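Similar to hydroxylamine oxidoreductase (Kuenenia stuttgartiensis, PDB 6H5L) probably acts as the oxidoreductase subunit of a 60-heme reductase complex from an anammox bacterium, passing electrons along an extended series of c-type hemes. Local coordinates at residues A[220-228]-A[253-264]; A[282-290]-A[345-353]. All blocks are in the same frame, centred on the assembly; numbering follows the deposited sequence.

Interaction 1: A[220-228]-A[253-264]. With HEC (heme c), chain G.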
loop_
_atom_site.group_PDB
_atom_site.type_symbol
_atom_site.label_atom_id
_atom_site.label_comp_id
_atom_site.label_asym_id
_atom_site.label_seq_id
_atom_site.Cartn_x
_atom_site.Cartn_y
_atom_site.Cartn_z
ATOM N N ALA A 220 16.915 2.790 -25.265
ATOM C CA ALA A 220 18.202 3.261 -24.769
ATOM C C ALA A 220 18.630 2.492 -23.527
ATOM O O ALA A 220 19.830 2.314 -23.291
ATOM C CB ALA A 220 18.140 4.760 -24.473
ATOM N N VAL A 221 17.666 2.032 -22.727
ATOM C CA VAL A 221 17.982 1.166 -21.594
ATOM C C VAL A 221 18.649 -0.113 -22.078
ATOM O O VAL A 221 19.640 -0.574 -21.500
ATOM C CB VAL A 221 16.709 0.869 -20.779
ATOM C CG1 VAL A 221 16.981 -0.203 -19.733
ATOM C CG2 VAL A 221 16.189 2.141 -20.125
ATOM N N GLU A 222 18.126 -0.702 -23.155
ATOM C CA GLU A 222 18.712 -1.934 -23.672
ATOM C C GLU A 222 20.060 -1.672 -24.332
ATOM O O GLU A 222 20.967 -2.507 -24.256
ATOM C CB GLU A 222 17.754 -2.603 -24.654
ATOM C CG GLU A 222 18.225 -3.960 -25.139
ATOM C CD GLU A 222 17.504 -4.405 -26.388
ATOM O OE1 GLU A 222 16.255 -4.390 -26.400
ATOM O OE2 GLU A 222 18.191 -4.757 -27.367
ATOM N N GLY A 223 20.209 -0.521 -24.993
ATOM C CA GLY A 223 21.479 -0.201 -25.622
ATOM C C GLY A 223 22.604 0.010 -24.630
ATOM O O GLY A 223 23.775 -0.195 -24.962
ATOM N N ARG A 224 22.274 0.412 -23.405
ATOM C CA ARG A 224 23.277 0.698 -22.388
ATOM C C ARG A 224 23.659 -0.516 -21.555
ATOM O O ARG A 224 24.660 -0.458 -20.831
ATOM C CB ARG A 224 22.784 1.823 -21.468
ATOM C CG ARG A 224 22.752 3.188 -22.138
ATOM C CD ARG A 224 22.499 4.299 -21.138
ATOM N NE ARG A 224 21.081 4.517 -20.875
ATOM C CZ ARG A 224 20.361 5.485 -21.432
ATOM N NH1 ARG A 224 20.926 6.323 -22.290
ATOM N NH2 ARG A 224 19.077 5.617 -21.129
ATOM N N GLN A 225 22.894 -1.614 -21.632
ATOM C CA GLN A 225 23.367 -2.738 -20.834
ATOM C C GLN A 225 24.376 -3.566 -21.626
ATOM O O GLN A 225 24.272 -3.668 -22.852
ATOM C CB GLN A 225 22.201 -3.612 -20.389
ATOM C CG GLN A 225 20.987 -3.568 -21.295
ATOM C CD GLN A 225 19.723 -4.027 -20.592
ATOM O OE1 GLN A 225 19.561 -3.825 -19.388
ATOM N NE2 GLN A 225 18.822 -4.650 -21.340
ATOM N N PRO A 226 25.361 -4.155 -20.934
ATOM C CA PRO A 226 26.454 -4.847 -21.641
ATOM C C PRO A 226 26.003 -5.954 -22.578
ATOM O O PRO A 226 26.691 -6.225 -23.571
ATOM C CB PRO A 226 27.303 -5.406 -20.492
ATOM C CG PRO A 226 27.046 -4.490 -19.358
ATOM C CD PRO A 226 25.609 -4.062 -19.487
ATOM N N GLU A 227 24.868 -6.601 -22.298
ATOM C CA GLU A 227 24.433 -7.730 -23.113
ATOM C C GLU A 227 24.111 -7.333 -24.548
ATOM O O GLU A 227 24.053 -8.206 -25.421
ATOM C CB GLU A 227 23.214 -8.406 -22.477
ATOM C CG GLU A 227 23.522 -9.274 -21.257
ATOM C CD GLU A 227 23.759 -8.467 -19.991
ATOM O OE1 GLU A 227 24.031 -9.080 -18.935
ATOM O OE2 GLU A 227 23.669 -7.222 -20.045
ATOM N N ALA A 228 23.901 -6.042 -24.817
ATOM C CA ALA A 228 23.593 -5.605 -26.173
ATOM C C ALA A 228 24.773 -5.765 -27.122
ATOM O O ALA A 228 24.569 -5.813 -28.340
ATOM C CB ALA A 228 23.130 -4.148 -26.164
ATOM N N TYR A 253 28.095 -6.678 -11.820
ATOM C CA TYR A 253 26.970 -6.160 -12.593
ATOM C C TYR A 253 25.859 -7.195 -12.703
ATOM O O TYR A 253 24.681 -6.879 -12.505
ATOM C CB TYR A 253 27.435 -5.721 -13.982
ATOM C CG TYR A 253 26.346 -5.793 -15.033
ATOM C CD1 TYR A 253 25.258 -4.928 -14.999
ATOM C CD2 TYR A 253 26.408 -6.726 -16.061
ATOM C CE1 TYR A 253 24.262 -4.996 -15.956
ATOM C CE2 TYR A 253 25.417 -6.799 -17.022
ATOM C CZ TYR A 253 24.347 -5.933 -16.965
ATOM O OH TYR A 253 23.361 -6.002 -17.923
ATOM N N GLU A 254 26.214 -8.443 -13.019
ATOM C CA GLU A 254 25.196 -9.473 -13.206
ATOM C C GLU A 254 24.429 -9.756 -11.919
ATOM O O GLU A 254 23.243 -10.104 -11.966
ATOM C CB GLU A 254 25.838 -10.751 -13.741
ATOM C CG GLU A 254 26.202 -10.674 -15.216
ATOM C CD GLU A 254 27.396 -11.535 -15.577
ATOM O OE1 GLU A 254 27.786 -12.395 -14.759
ATOM O OE2 GLU A 254 27.952 -11.343 -16.681
ATOM N N LYS A 255 25.078 -9.612 -10.764
ATOM C CA LYS A 255 24.436 -9.887 -9.487
ATOM C C LYS A 255 23.842 -8.650 -8.824
ATOM O O LYS A 255 23.089 -8.791 -7.854
ATOM C CB LYS A 255 25.430 -10.557 -8.532
ATOM C CG LYS A 255 25.889 -11.934 -8.989
ATOM C CD LYS A 255 24.703 -12.838 -9.315
ATOM C CE LYS A 255 23.864 -13.144 -8.079
ATOM N NZ LYS A 255 22.658 -13.955 -8.407
ATOM N N GLU A 256 24.152 -7.450 -9.315
ATOM C CA GLU A 256 23.575 -6.219 -8.784
ATOM C C GLU A 256 22.810 -5.436 -9.846
ATOM O O GLU A 256 22.521 -4.253 -9.642
ATOM C CB GLU A 256 24.661 -5.331 -8.170
ATOM C CG GLU A 256 25.395 -5.943 -6.990
ATOM C CD GLU A 256 26.293 -4.940 -6.287
ATOM O OE1 GLU A 256 26.024 -3.726 -6.399
ATOM O OE2 GLU A 256 27.268 -5.359 -5.627
ATOM N N GLU A 257 22.476 -6.071 -10.977
ATOM C CA GLU A 257 21.884 -5.342 -12.097
ATOM C C GLU A 257 20.553 -4.697 -11.734
ATOM O O GLU A 257 20.184 -3.674 -12.325
ATOM C CB GLU A 257 21.703 -6.275 -13.296
ATOM C CG GLU A 257 21.302 -7.690 -12.925
ATOM C CD GLU A 257 20.860 -8.506 -14.122
ATOM O OE1 GLU A 257 19.802 -8.185 -14.702
ATOM O OE2 GLU A 257 21.574 -9.465 -14.487
ATOM N N GLU A 258 19.816 -5.272 -10.779
ATOM C CA GLU A 258 18.528 -4.696 -10.402
ATOM C C GLU A 258 18.675 -3.276 -9.873
ATOM O O GLU A 258 17.757 -2.462 -10.024
ATOM C CB GLU A 258 17.835 -5.575 -9.360
ATOM C CG GLU A 258 17.319 -6.894 -9.907
ATOM C CD GLU A 258 18.072 -8.090 -9.359
ATOM O OE1 GLU A 258 17.459 -8.894 -8.626
ATOM O OE2 GLU A 258 19.279 -8.220 -9.658
ATOM N N HIS A 259 19.816 -2.952 -9.268
ATOM C CA HIS A 259 20.049 -1.632 -8.704
ATOM C C HIS A 259 20.873 -0.735 -9.621
ATOM O O HIS A 259 21.266 0.361 -9.210
ATOM C CB HIS A 259 20.713 -1.762 -7.334
ATOM C CG HIS A 259 19.853 -2.441 -6.315
ATOM N ND1 HIS A 259 19.735 -3.812 -6.233
ATOM C CD2 HIS A 259 19.051 -1.937 -5.347
ATOM C CE1 HIS A 259 18.908 -4.124 -5.253
ATOM N NE2 HIS A 259 18.478 -3.004 -4.699
ATOM N N TYR A 260 21.147 -1.177 -10.846
ATOM C CA TYR A 260 21.718 -0.306 -11.865
ATOM C C TYR A 260 20.602 0.498 -12.522
ATOM O O TYR A 260 19.558 -0.054 -12.881
ATOM C CB TYR A 260 22.462 -1.123 -12.922
ATOM C CG TYR A 260 23.870 -1.539 -12.547
ATOM C CD1 TYR A 260 24.122 -2.246 -11.380
ATOM C CD2 TYR A 260 24.942 -1.246 -13.380
ATOM C CE1 TYR A 260 25.406 -2.635 -11.043
ATOM C CE2 TYR A 260 26.228 -1.631 -13.053
ATOM C CZ TYR A 260 26.454 -2.324 -11.884
ATOM O OH TYR A 260 27.734 -2.709 -11.556
ATOM N N ASP A 261 20.819 1.801 -12.680
ATOM C CA ASP A 261 19.824 2.685 -13.286
ATOM C C ASP A 261 20.235 2.915 -14.738
ATOM O O ASP A 261 21.000 3.829 -15.050
ATOM C CB ASP A 261 19.703 3.991 -12.509
ATOM C CG ASP A 261 18.502 4.820 -12.935
ATOM O OD1 ASP A 261 17.862 4.475 -13.952
ATOM O OD2 ASP A 261 18.193 5.817 -12.247
ATOM N N PHE A 262 19.718 2.073 -15.632
ATOM C CA PHE A 262 20.007 2.195 -17.055
ATOM C C PHE A 262 19.119 3.214 -17.757
ATOM O O PHE A 262 19.283 3.424 -18.964
ATOM C CB PHE A 262 19.876 0.833 -17.741
ATOM C CG PHE A 262 20.979 -0.126 -17.395
ATOM C CD1 PHE A 262 22.272 0.096 -17.843
ATOM C CD2 PHE A 262 20.724 -1.251 -16.626
ATOM C CE1 PHE A 262 23.291 -0.781 -17.527
ATOM C CE2 PHE A 262 21.738 -2.133 -16.308
ATOM C CZ PHE A 262 23.024 -1.897 -16.759
ATOM N N THR A 263 18.191 3.850 -17.041
ATOM C CA THR A 263 17.393 4.917 -17.629
ATOM C C THR A 263 18.168 6.222 -17.747
ATOM O O THR A 263 17.752 7.110 -18.499
ATOM C CB THR A 263 16.122 5.155 -16.807
ATOM O OG1 THR A 263 16.472 5.670 -15.516
ATOM C CG2 THR A 263 15.347 3.859 -16.633
ATOM N N LYS A 264 19.279 6.355 -17.026
ATOM C CA LYS A 264 20.073 7.577 -17.040
ATOM C C LYS A 264 21.091 7.523 -18.172
ATOM O O LYS A 264 21.784 6.509 -18.323
ATOM C CB LYS A 264 20.791 7.771 -15.711
ATOM C CG LYS A 264 19.885 7.654 -14.495
ATOM C CD LYS A 264 20.651 7.827 -13.191
ATOM C CE LYS A 264 20.658 9.277 -12.726
ATOM N NZ LYS A 264 21.220 9.406 -11.351
HETATM FE FE HEC G . 22.430 4.471 -30.410
HETATM C CHA HEC G . 21.585 6.128 -27.521
HETATM C CHB HEC G . 20.269 6.485 -32.168
HETATM C CHC HEC G . 23.621 3.191 -33.393
HETATM C CHD HEC G . 24.286 2.204 -28.689
HETATM N NA HEC G . 21.156 6.012 -29.933
HETATM C C1A HEC G . 20.971 6.549 -28.675
HETATM C C2A HEC G . 20.018 7.632 -28.773
HETATM C C3A HEC G . 19.653 7.737 -30.052
HETATM C C4A HEC G . 20.359 6.720 -30.812
HETATM C CMA HEC G . 18.650 8.765 -30.612
HETATM C CAA HEC G . 19.528 8.513 -27.601
HETATM C CBA HEC G . 18.202 7.996 -27.053
HETATM C CGA HEC G . 17.760 8.885 -25.918
HETATM O O1A HEC G . 18.615 9.625 -25.366
HETATM O O2A HEC G . 16.554 8.851 -25.562
HETATM N NB HEC G . 21.973 4.725 -32.410
HETATM C C1B HEC G . 21.147 5.717 -32.904
HETATM C C2B HEC G . 21.370 5.806 -34.333
HETATM C C3B HEC G . 22.288 4.894 -34.675
HETATM C C4B HEC G . 22.687 4.197 -33.471
HETATM C CMB HEC G . 20.644 6.789 -35.272
HETATM C CAB HEC G . 22.855 4.614 -36.086
HETATM C CBB HEC G . 23.784 5.764 -36.537
HETATM N NC HEC G . 23.712 2.973 -30.948
HETATM C C1C HEC G . 24.081 2.615 -32.230
HETATM C C2C HEC G . 25.130 1.621 -32.134
HETATM C C3C HEC G . 25.217 1.254 -30.848
HETATM C C4C HEC G . 24.391 2.157 -30.065
HETATM C CMC HEC G . 25.688 0.838 -33.345
HETATM C CAC HEC G . 26.149 0.166 -30.273
HETATM C CBC HEC G . 27.625 0.593 -30.440
HETATM N ND HEC G . 22.818 4.174 -28.406
HETATM C C1D HEC G . 23.736 3.232 -27.949
HETATM C C2D HEC G . 24.020 3.515 -26.560
HETATM C C3D HEC G . 23.178 4.740 -26.198
HETATM C C4D HEC G . 22.466 5.078 -27.405
HETATM C CMD HEC G . 24.970 2.749 -25.626
HETATM C CAD HEC G . 23.111 5.468 -24.838
HETATM C CBD HEC G . 23.855 6.793 -24.992
HETATM C CGD HEC G . 24.184 7.401 -23.654
HETATM O O1D HEC G . 24.980 8.374 -23.620
HETATM O O2D HEC G . 23.657 6.913 -22.622
HETATM O O HOH W 1 22.633 -8.629 -16.689
#

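Interaction 2: A[282-290]-A[345-353]. With HEC (heme c), chain I.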
loop_
_atom_site.group_PDB
_atom_site.type_symbol
_atom_site.label_atom_id
_atom_site.label_comp_id
_atom_site.label_asym_id
_atom_site.label_seq_id
_atom_site.Cartn_x
_atom_site.Cartn_y
_atom_site.Cartn_z
ATOM N N TYR A 282 30.011 2.304 -20.608
ATOM C CA TYR A 282 30.614 3.317 -19.749
ATOM C C TYR A 282 32.112 3.436 -20.002
ATOM O O TYR A 282 32.647 4.549 -20.091
ATOM C CB TYR A 282 30.340 3.004 -18.279
ATOM C CG TYR A 282 30.602 4.187 -17.379
ATOM C CD1 TYR A 282 29.665 5.204 -17.251
ATOM C CD2 TYR A 282 31.794 4.300 -16.675
ATOM C CE1 TYR A 282 29.900 6.295 -16.440
ATOM C CE2 TYR A 282 32.039 5.389 -15.859
ATOM C CZ TYR A 282 31.088 6.383 -15.746
ATOM O OH TYR A 282 31.324 7.470 -14.939
ATOM N N CYS A 283 32.806 2.303 -20.122
ATOM C CA CYS A 283 34.245 2.331 -20.365
ATOM C C CYS A 283 34.563 2.883 -21.751
ATOM O O CYS A 283 35.432 3.750 -21.898
ATOM C CB CYS A 283 34.836 0.927 -20.201
ATOM S SG CYS A 283 35.471 0.508 -18.549
ATOM N N HIS A 284 33.859 2.404 -22.779
ATOM C CA HIS A 284 34.260 2.662 -24.160
ATOM C C HIS A 284 33.609 3.892 -24.779
ATOM O O HIS A 284 34.230 4.539 -25.631
ATOM C CB HIS A 284 33.957 1.440 -25.028
ATOM C CG HIS A 284 34.941 0.327 -24.858
ATOM N ND1 HIS A 284 36.119 0.263 -25.570
ATOM C CD2 HIS A 284 34.934 -0.754 -24.043
ATOM C CE1 HIS A 284 36.791 -0.816 -25.209
ATOM N NE2 HIS A 284 36.093 -1.451 -24.285
ATOM N N MET A 285 32.381 4.234 -24.394
ATOM C CA MET A 285 31.753 5.419 -24.963
ATOM C C MET A 285 32.176 6.703 -24.270
ATOM O O MET A 285 31.810 7.789 -24.736
ATOM C CB MET A 285 30.231 5.292 -24.932
ATOM C CG MET A 285 29.710 4.174 -25.811
ATOM S SD MET A 285 27.970 4.357 -26.225
ATOM C CE MET A 285 27.909 3.444 -27.766
ATOM N N TYR A 286 32.928 6.610 -23.178
ATOM C CA TYR A 286 33.615 7.782 -22.655
ATOM C C TYR A 286 34.633 8.283 -23.671
ATOM O O TYR A 286 35.466 7.512 -24.166
ATOM C CB TYR A 286 34.299 7.430 -21.332
ATOM C CG TYR A 286 35.035 8.574 -20.668
ATOM C CD1 TYR A 286 34.399 9.395 -19.748
ATOM C CD2 TYR A 286 36.377 8.812 -20.939
ATOM C CE1 TYR A 286 35.071 10.429 -19.127
ATOM C CE2 TYR A 286 37.058 9.843 -20.322
ATOM C CZ TYR A 286 36.398 10.649 -19.418
ATOM O OH TYR A 286 37.062 11.683 -18.796
ATOM N N GLU A 287 34.559 9.580 -23.989
ATOM C CA GLU A 287 35.478 10.196 -24.939
ATOM C C GLU A 287 36.701 10.796 -24.251
ATOM O O GLU A 287 37.811 10.285 -24.431
ATOM C CB GLU A 287 34.751 11.270 -25.753
ATOM C CG GLU A 287 35.636 11.964 -26.771
ATOM C CD GLU A 287 34.860 12.876 -27.689
ATOM O OE1 GLU A 287 35.453 13.372 -28.668
ATOM O OE2 GLU A 287 33.657 13.091 -27.435
ATOM N N LYS A 288 36.511 11.843 -23.435
ATOM C CA LYS A 288 37.591 12.449 -22.657
ATOM C C LYS A 288 37.073 13.519 -21.701
ATOM O O LYS A 288 36.100 14.214 -22.014
ATOM C CB LYS A 288 38.654 13.066 -23.574
ATOM C CG LYS A 288 38.118 14.094 -24.560
ATOM C CD LYS A 288 39.235 14.697 -25.393
ATOM C CE LYS A 288 38.685 15.589 -26.490
ATOM N NZ LYS A 288 39.790 16.151 -27.314
ATOM N N HIS A 289 37.724 13.671 -20.545
ATOM C CA HIS A 289 37.496 14.818 -19.658
ATOM C C HIS A 289 36.020 14.967 -19.280
ATOM O O HIS A 289 35.457 16.062 -19.297
ATOM C CB HIS A 289 38.032 16.102 -20.297
ATOM C CG HIS A 289 39.462 16.005 -20.728
ATOM N ND1 HIS A 289 40.418 15.357 -19.976
ATOM C CD2 HIS A 289 40.098 16.460 -21.833
ATOM C CE1 HIS A 289 41.583 15.422 -20.595
ATOM N NE2 HIS A 289 41.416 16.085 -21.725
ATOM N N GLY A 290 35.388 13.843 -18.944
ATOM C CA GLY A 290 33.995 13.843 -18.531
ATOM C C GLY A 290 32.986 13.946 -19.655
ATOM O O GLY A 290 31.792 14.123 -19.382
ATOM N N TYR A 345 42.861 9.393 -20.839
ATOM C CA TYR A 345 41.403 9.362 -20.860
ATOM C C TYR A 345 40.877 8.084 -20.220
ATOM O O TYR A 345 39.872 8.111 -19.501
ATOM C CB TYR A 345 40.886 9.491 -22.295
ATOM C CG TYR A 345 41.406 10.693 -23.056
ATOM C CD1 TYR A 345 41.820 11.843 -22.393
ATOM C CD2 TYR A 345 41.480 10.675 -24.443
ATOM C CE1 TYR A 345 42.295 12.937 -23.091
ATOM C CE2 TYR A 345 41.952 11.764 -25.148
ATOM C CZ TYR A 345 42.359 12.892 -24.468
ATOM O OH TYR A 345 42.830 13.979 -25.168
ATOM N N TRP A 346 41.542 6.953 -20.475
ATOM C CA TRP A 346 41.189 5.713 -19.791
ATOM C C TRP A 346 41.339 5.861 -18.284
ATOM O O TRP A 346 40.479 5.411 -17.518
ATOM C CB TRP A 346 42.061 4.561 -20.293
ATOM C CG TRP A 346 41.693 4.041 -21.648
ATOM C CD1 TRP A 346 42.385 4.218 -22.810
ATOM C CD2 TRP A 346 40.549 3.245 -21.981
ATOM N NE1 TRP A 346 41.742 3.586 -23.846
ATOM C CE2 TRP A 346 40.611 2.982 -23.363
ATOM C CE3 TRP A 346 39.475 2.734 -21.245
ATOM C CZ2 TRP A 346 39.644 2.230 -24.024
ATOM C CZ3 TRP A 346 38.516 1.987 -21.902
ATOM C CH2 TRP A 346 38.608 1.743 -23.279
ATOM N N LEU A 347 42.428 6.492 -17.842
ATOM C CA LEU A 347 42.673 6.645 -16.413
ATOM C C LEU A 347 41.619 7.525 -15.754
ATOM O O LEU A 347 41.343 7.369 -14.559
ATOM C CB LEU A 347 44.074 7.210 -16.180
ATOM C CG LEU A 347 45.216 6.256 -16.538
ATOM C CD1 LEU A 347 46.573 6.918 -16.341
ATOM C CD2 LEU A 347 45.115 4.979 -15.718
ATOM N N GLU A 348 41.017 8.448 -16.509
ATOM C CA GLU A 348 39.916 9.235 -15.964
ATOM C C GLU A 348 38.710 8.355 -15.659
ATOM O O GLU A 348 37.990 8.596 -14.683
ATOM C CB GLU A 348 39.534 10.352 -16.934
ATOM C CG GLU A 348 40.660 11.323 -17.242
ATOM C CD GLU A 348 40.191 12.521 -18.042
ATOM O OE1 GLU A 348 40.415 13.664 -17.592
ATOM O OE2 GLU A 348 39.589 12.319 -19.116
ATOM N N VAL A 349 38.478 7.329 -16.479
ATOM C CA VAL A 349 37.392 6.393 -16.208
ATOM C C VAL A 349 37.702 5.566 -14.967
ATOM O O VAL A 349 36.887 5.476 -14.042
ATOM C CB VAL A 349 37.137 5.494 -17.431
ATOM C CG1 VAL A 349 36.250 4.317 -17.052
ATOM C CG2 VAL A 349 36.505 6.291 -18.551
ATOM N N CYS A 350 38.890 4.959 -14.927
ATOM C CA CYS A 350 39.235 4.077 -13.819
ATOM C C CYS A 350 39.360 4.833 -12.502
ATOM O O CYS A 350 39.078 4.268 -11.440
ATOM C CB CYS A 350 40.539 3.340 -14.120
ATOM S SG CYS A 350 40.735 2.756 -15.816
ATOM N N ALA A 351 39.778 6.102 -12.547
ATOM C CA ALA A 351 39.968 6.865 -11.318
ATOM C C ALA A 351 38.659 7.135 -10.589
ATOM O O ALA A 351 38.687 7.507 -9.410
ATOM C CB ALA A 351 40.674 8.189 -11.615
ATOM N N LYS A 352 37.518 6.960 -11.256
ATOM C CA LYS A 352 36.233 7.163 -10.598
ATOM C C LYS A 352 35.942 6.093 -9.553
ATOM O O LYS A 352 35.113 6.320 -8.667
ATOM C CB LYS A 352 35.115 7.198 -11.641
ATOM C CG LYS A 352 35.241 8.339 -12.640
ATOM C CD LYS A 352 34.215 8.224 -13.755
ATOM C CE LYS A 352 34.264 9.431 -14.670
ATOM N NZ LYS A 352 33.976 10.681 -13.916
ATOM N N CYS A 353 36.598 4.934 -9.637
ATOM C CA CYS A 353 36.414 3.876 -8.656
ATOM C C CYS A 353 37.724 3.254 -8.194
ATOM O O CYS A 353 37.698 2.352 -7.349
ATOM C CB CYS A 353 35.505 2.772 -9.213
ATOM S SG CYS A 353 33.969 3.341 -9.984
HETATM FE FE HEC I . 36.761 -3.158 -23.483
HETATM C CHA HEC I . 39.685 -3.032 -25.161
HETATM C CHB HEC I . 35.189 -4.504 -26.247
HETATM C CHC HEC I . 33.864 -3.579 -21.683
HETATM C CHD HEC I . 38.036 -1.233 -20.910
HETATM N NA HEC I . 37.345 -3.765 -25.329
HETATM C C1A HEC I . 38.572 -3.433 -25.868
HETATM C C2A HEC I . 38.472 -3.587 -27.304
HETATM C C3A HEC I . 37.237 -3.990 -27.604
HETATM C C4A HEC I . 36.501 -4.111 -26.368
HETATM C CMA HEC I . 36.683 -4.281 -29.016
HETATM C CAA HEC I . 39.601 -3.323 -28.310
HETATM C CBA HEC I . 39.573 -1.853 -28.703
HETATM C CGA HEC I . 40.557 -1.101 -27.848
HETATM O O1A HEC I . 40.114 -0.234 -27.052
HETATM O O2A HEC I . 41.779 -1.376 -27.953
HETATM N NB HEC I . 34.857 -3.857 -23.907
HETATM C C1B HEC I . 34.463 -4.468 -25.080
HETATM C C2B HEC I . 33.169 -5.074 -24.864
HETATM C C3B HEC I . 32.795 -4.815 -23.610
HETATM C C4B HEC I . 33.854 -4.048 -22.978
HETATM C CMB HEC I . 32.353 -5.836 -25.929
HETATM C CAB HEC I . 31.477 -5.257 -22.940
HETATM C CBB HEC I . 31.388 -6.795 -22.806
HETATM N NC HEC I . 36.060 -2.478 -21.664
HETATM C C1C HEC I . 34.864 -2.848 -21.079
HETATM C C2C HEC I . 34.921 -2.492 -19.673
HETATM C C3C HEC I . 35.990 -1.706 -19.508
HETATM C C4C HEC I . 36.783 -1.772 -20.722
HETATM C CMC HEC I . 33.705 -2.536 -18.723
HETATM C CAC HEC I . 36.410 -0.998 -18.198
HETATM C CBC HEC I . 36.845 -2.034 -17.139
HETATM N ND HEC I . 38.582 -2.249 -23.096
HETATM C C1D HEC I . 38.902 -1.540 -21.940
HETATM C C2D HEC I . 40.299 -1.171 -21.999
HETATM C C3D HEC I . 40.815 -1.737 -23.328
HETATM C C4D HEC I . 39.678 -2.385 -23.942
HETATM C CMD HEC I . 41.107 -0.380 -20.947
HETATM C CAD HEC I . 42.244 -1.619 -23.896
HETATM C CBD HEC I . 42.380 -0.233 -24.522
HETATM C CGD HEC I . 43.736 -0.077 -25.154
HETATM O O1D HEC I . 44.718 0.191 -24.414
HETATM O O2D HEC I . 43.832 -0.214 -26.400
HETATM O O HOH W 2 42.726 17.150 -25.848
#

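Interaction 1: A[220-228]-A[253-264]
The guanidinium of Arg224 is surrounded by oxygens: the carbonyl O of Lys264 lies over one face, that of Ala220 over the opposite face, and Phe262 O and the heme propionate oxygen O2D sit at the edge, close to its plane. The ring of Phe262 receives Gln225 CB over a face in a CH-pi contact, 4.2 Å from the ring centroid. Tyr253 takes Pro226 CG over a face in a second CH-pi contact, at 4.0 Å from the centroid, while the Glu227 carboxylate comes in at the ring's edge.

A single backbone oxygen carries the main polar grip. Arg224 NE donates to Phe262 O at 2.8 Å and NH2 to the same atom at 3.1 Å, a side-on hold by two nitrogens. With the chain bent at chi3 (-85°), Arg224 NH1 donates to O2D of the heme c beside it, 2.8 Å away. A methionine here would probably leave Phe262 O without the two N-H groups that grip it and cost O2D its bond from NH1. Val221 adds apolar packing, with CG1 3.7 Å from Phe262 CB. At the other end, Tyr253 OH donates to Glu227 OE2 and is also hydrogen-bonded to Lys255 NZ of a second subunit.

Within 253-264, Asp261 OD1 accepts from Thr263 N in an Asx turn at the start of the type I turn Asp261-Lys264. The contact thus joins the C-terminal part of helix 248-256 and the loop that follows to helix 220-224 and the residues after it, with helix 240-245 packing on Pro226 and Tyr253 through Tyr244.

Interaction 2: A[282-290]-A[345-353]
Tyr286 lies against Val349, Tyr345 and Glu348 of helix 337-350. Its first torsion sets CG anti to the backbone N (chi1 -179°), carrying the ring across Val349. Tyr286 CB lies 3.7 Å from Val349 CG2 and Tyr286 CG 3.4 Å from it, that methyl sitting over the ring face. Farther out, Tyr286 CE2 comes 3.4 Å from Tyr345 O. At the tip, Tyr286 OH donates to Glu348 OE2 at 2.6 Å, from above the carboxylate plane, and accepts from Gly290 N.

The same OE2 takes the backbone N of His289 on its syn side, while His289 ND1 donates to Glu348 OE1 at 2.9 Å, nearly in its own ring plane. The carboxylate is therefore held by three donors from the strand and turn, and Lys40 of the partner cytochrome chain adds a salt bridge at OE1. Lys288 CB covers the centre of the Tyr345 ring, whose edge meets the face of His289.

On the heme side, Trp346 directs its edge at the face of His284 in a T-shaped pair. His284 and His477 ligate the iron of the heme bonded to Cys283, whereas Cys350 and Cys353 carry a different heme: these are two CxxCH binding motifs of a multiheme cytochrome packed together.

Interactions 1 and 2 follow one another along the chain: interaction 1 is complete before the chain enters interaction 2, and both belong to the multiheme cytochrome part of the protein. Their centres are about 18 Å apart, on the same side of the chain's centre, and their nearest atoms about 6 Å apart, so they do not touch. Helix 248-256 of interaction 1 is succeeded by helix 280-285 of interaction 2. Thr279 links the two: Pro226 and Phe262 pack on it, and it is hydrogen-bonded to Tyr282 N. Both contacts reach a third subunit and border hemes, consistent with a compact scaffold that holds successive cofactors in place for electron transfer across the assembly.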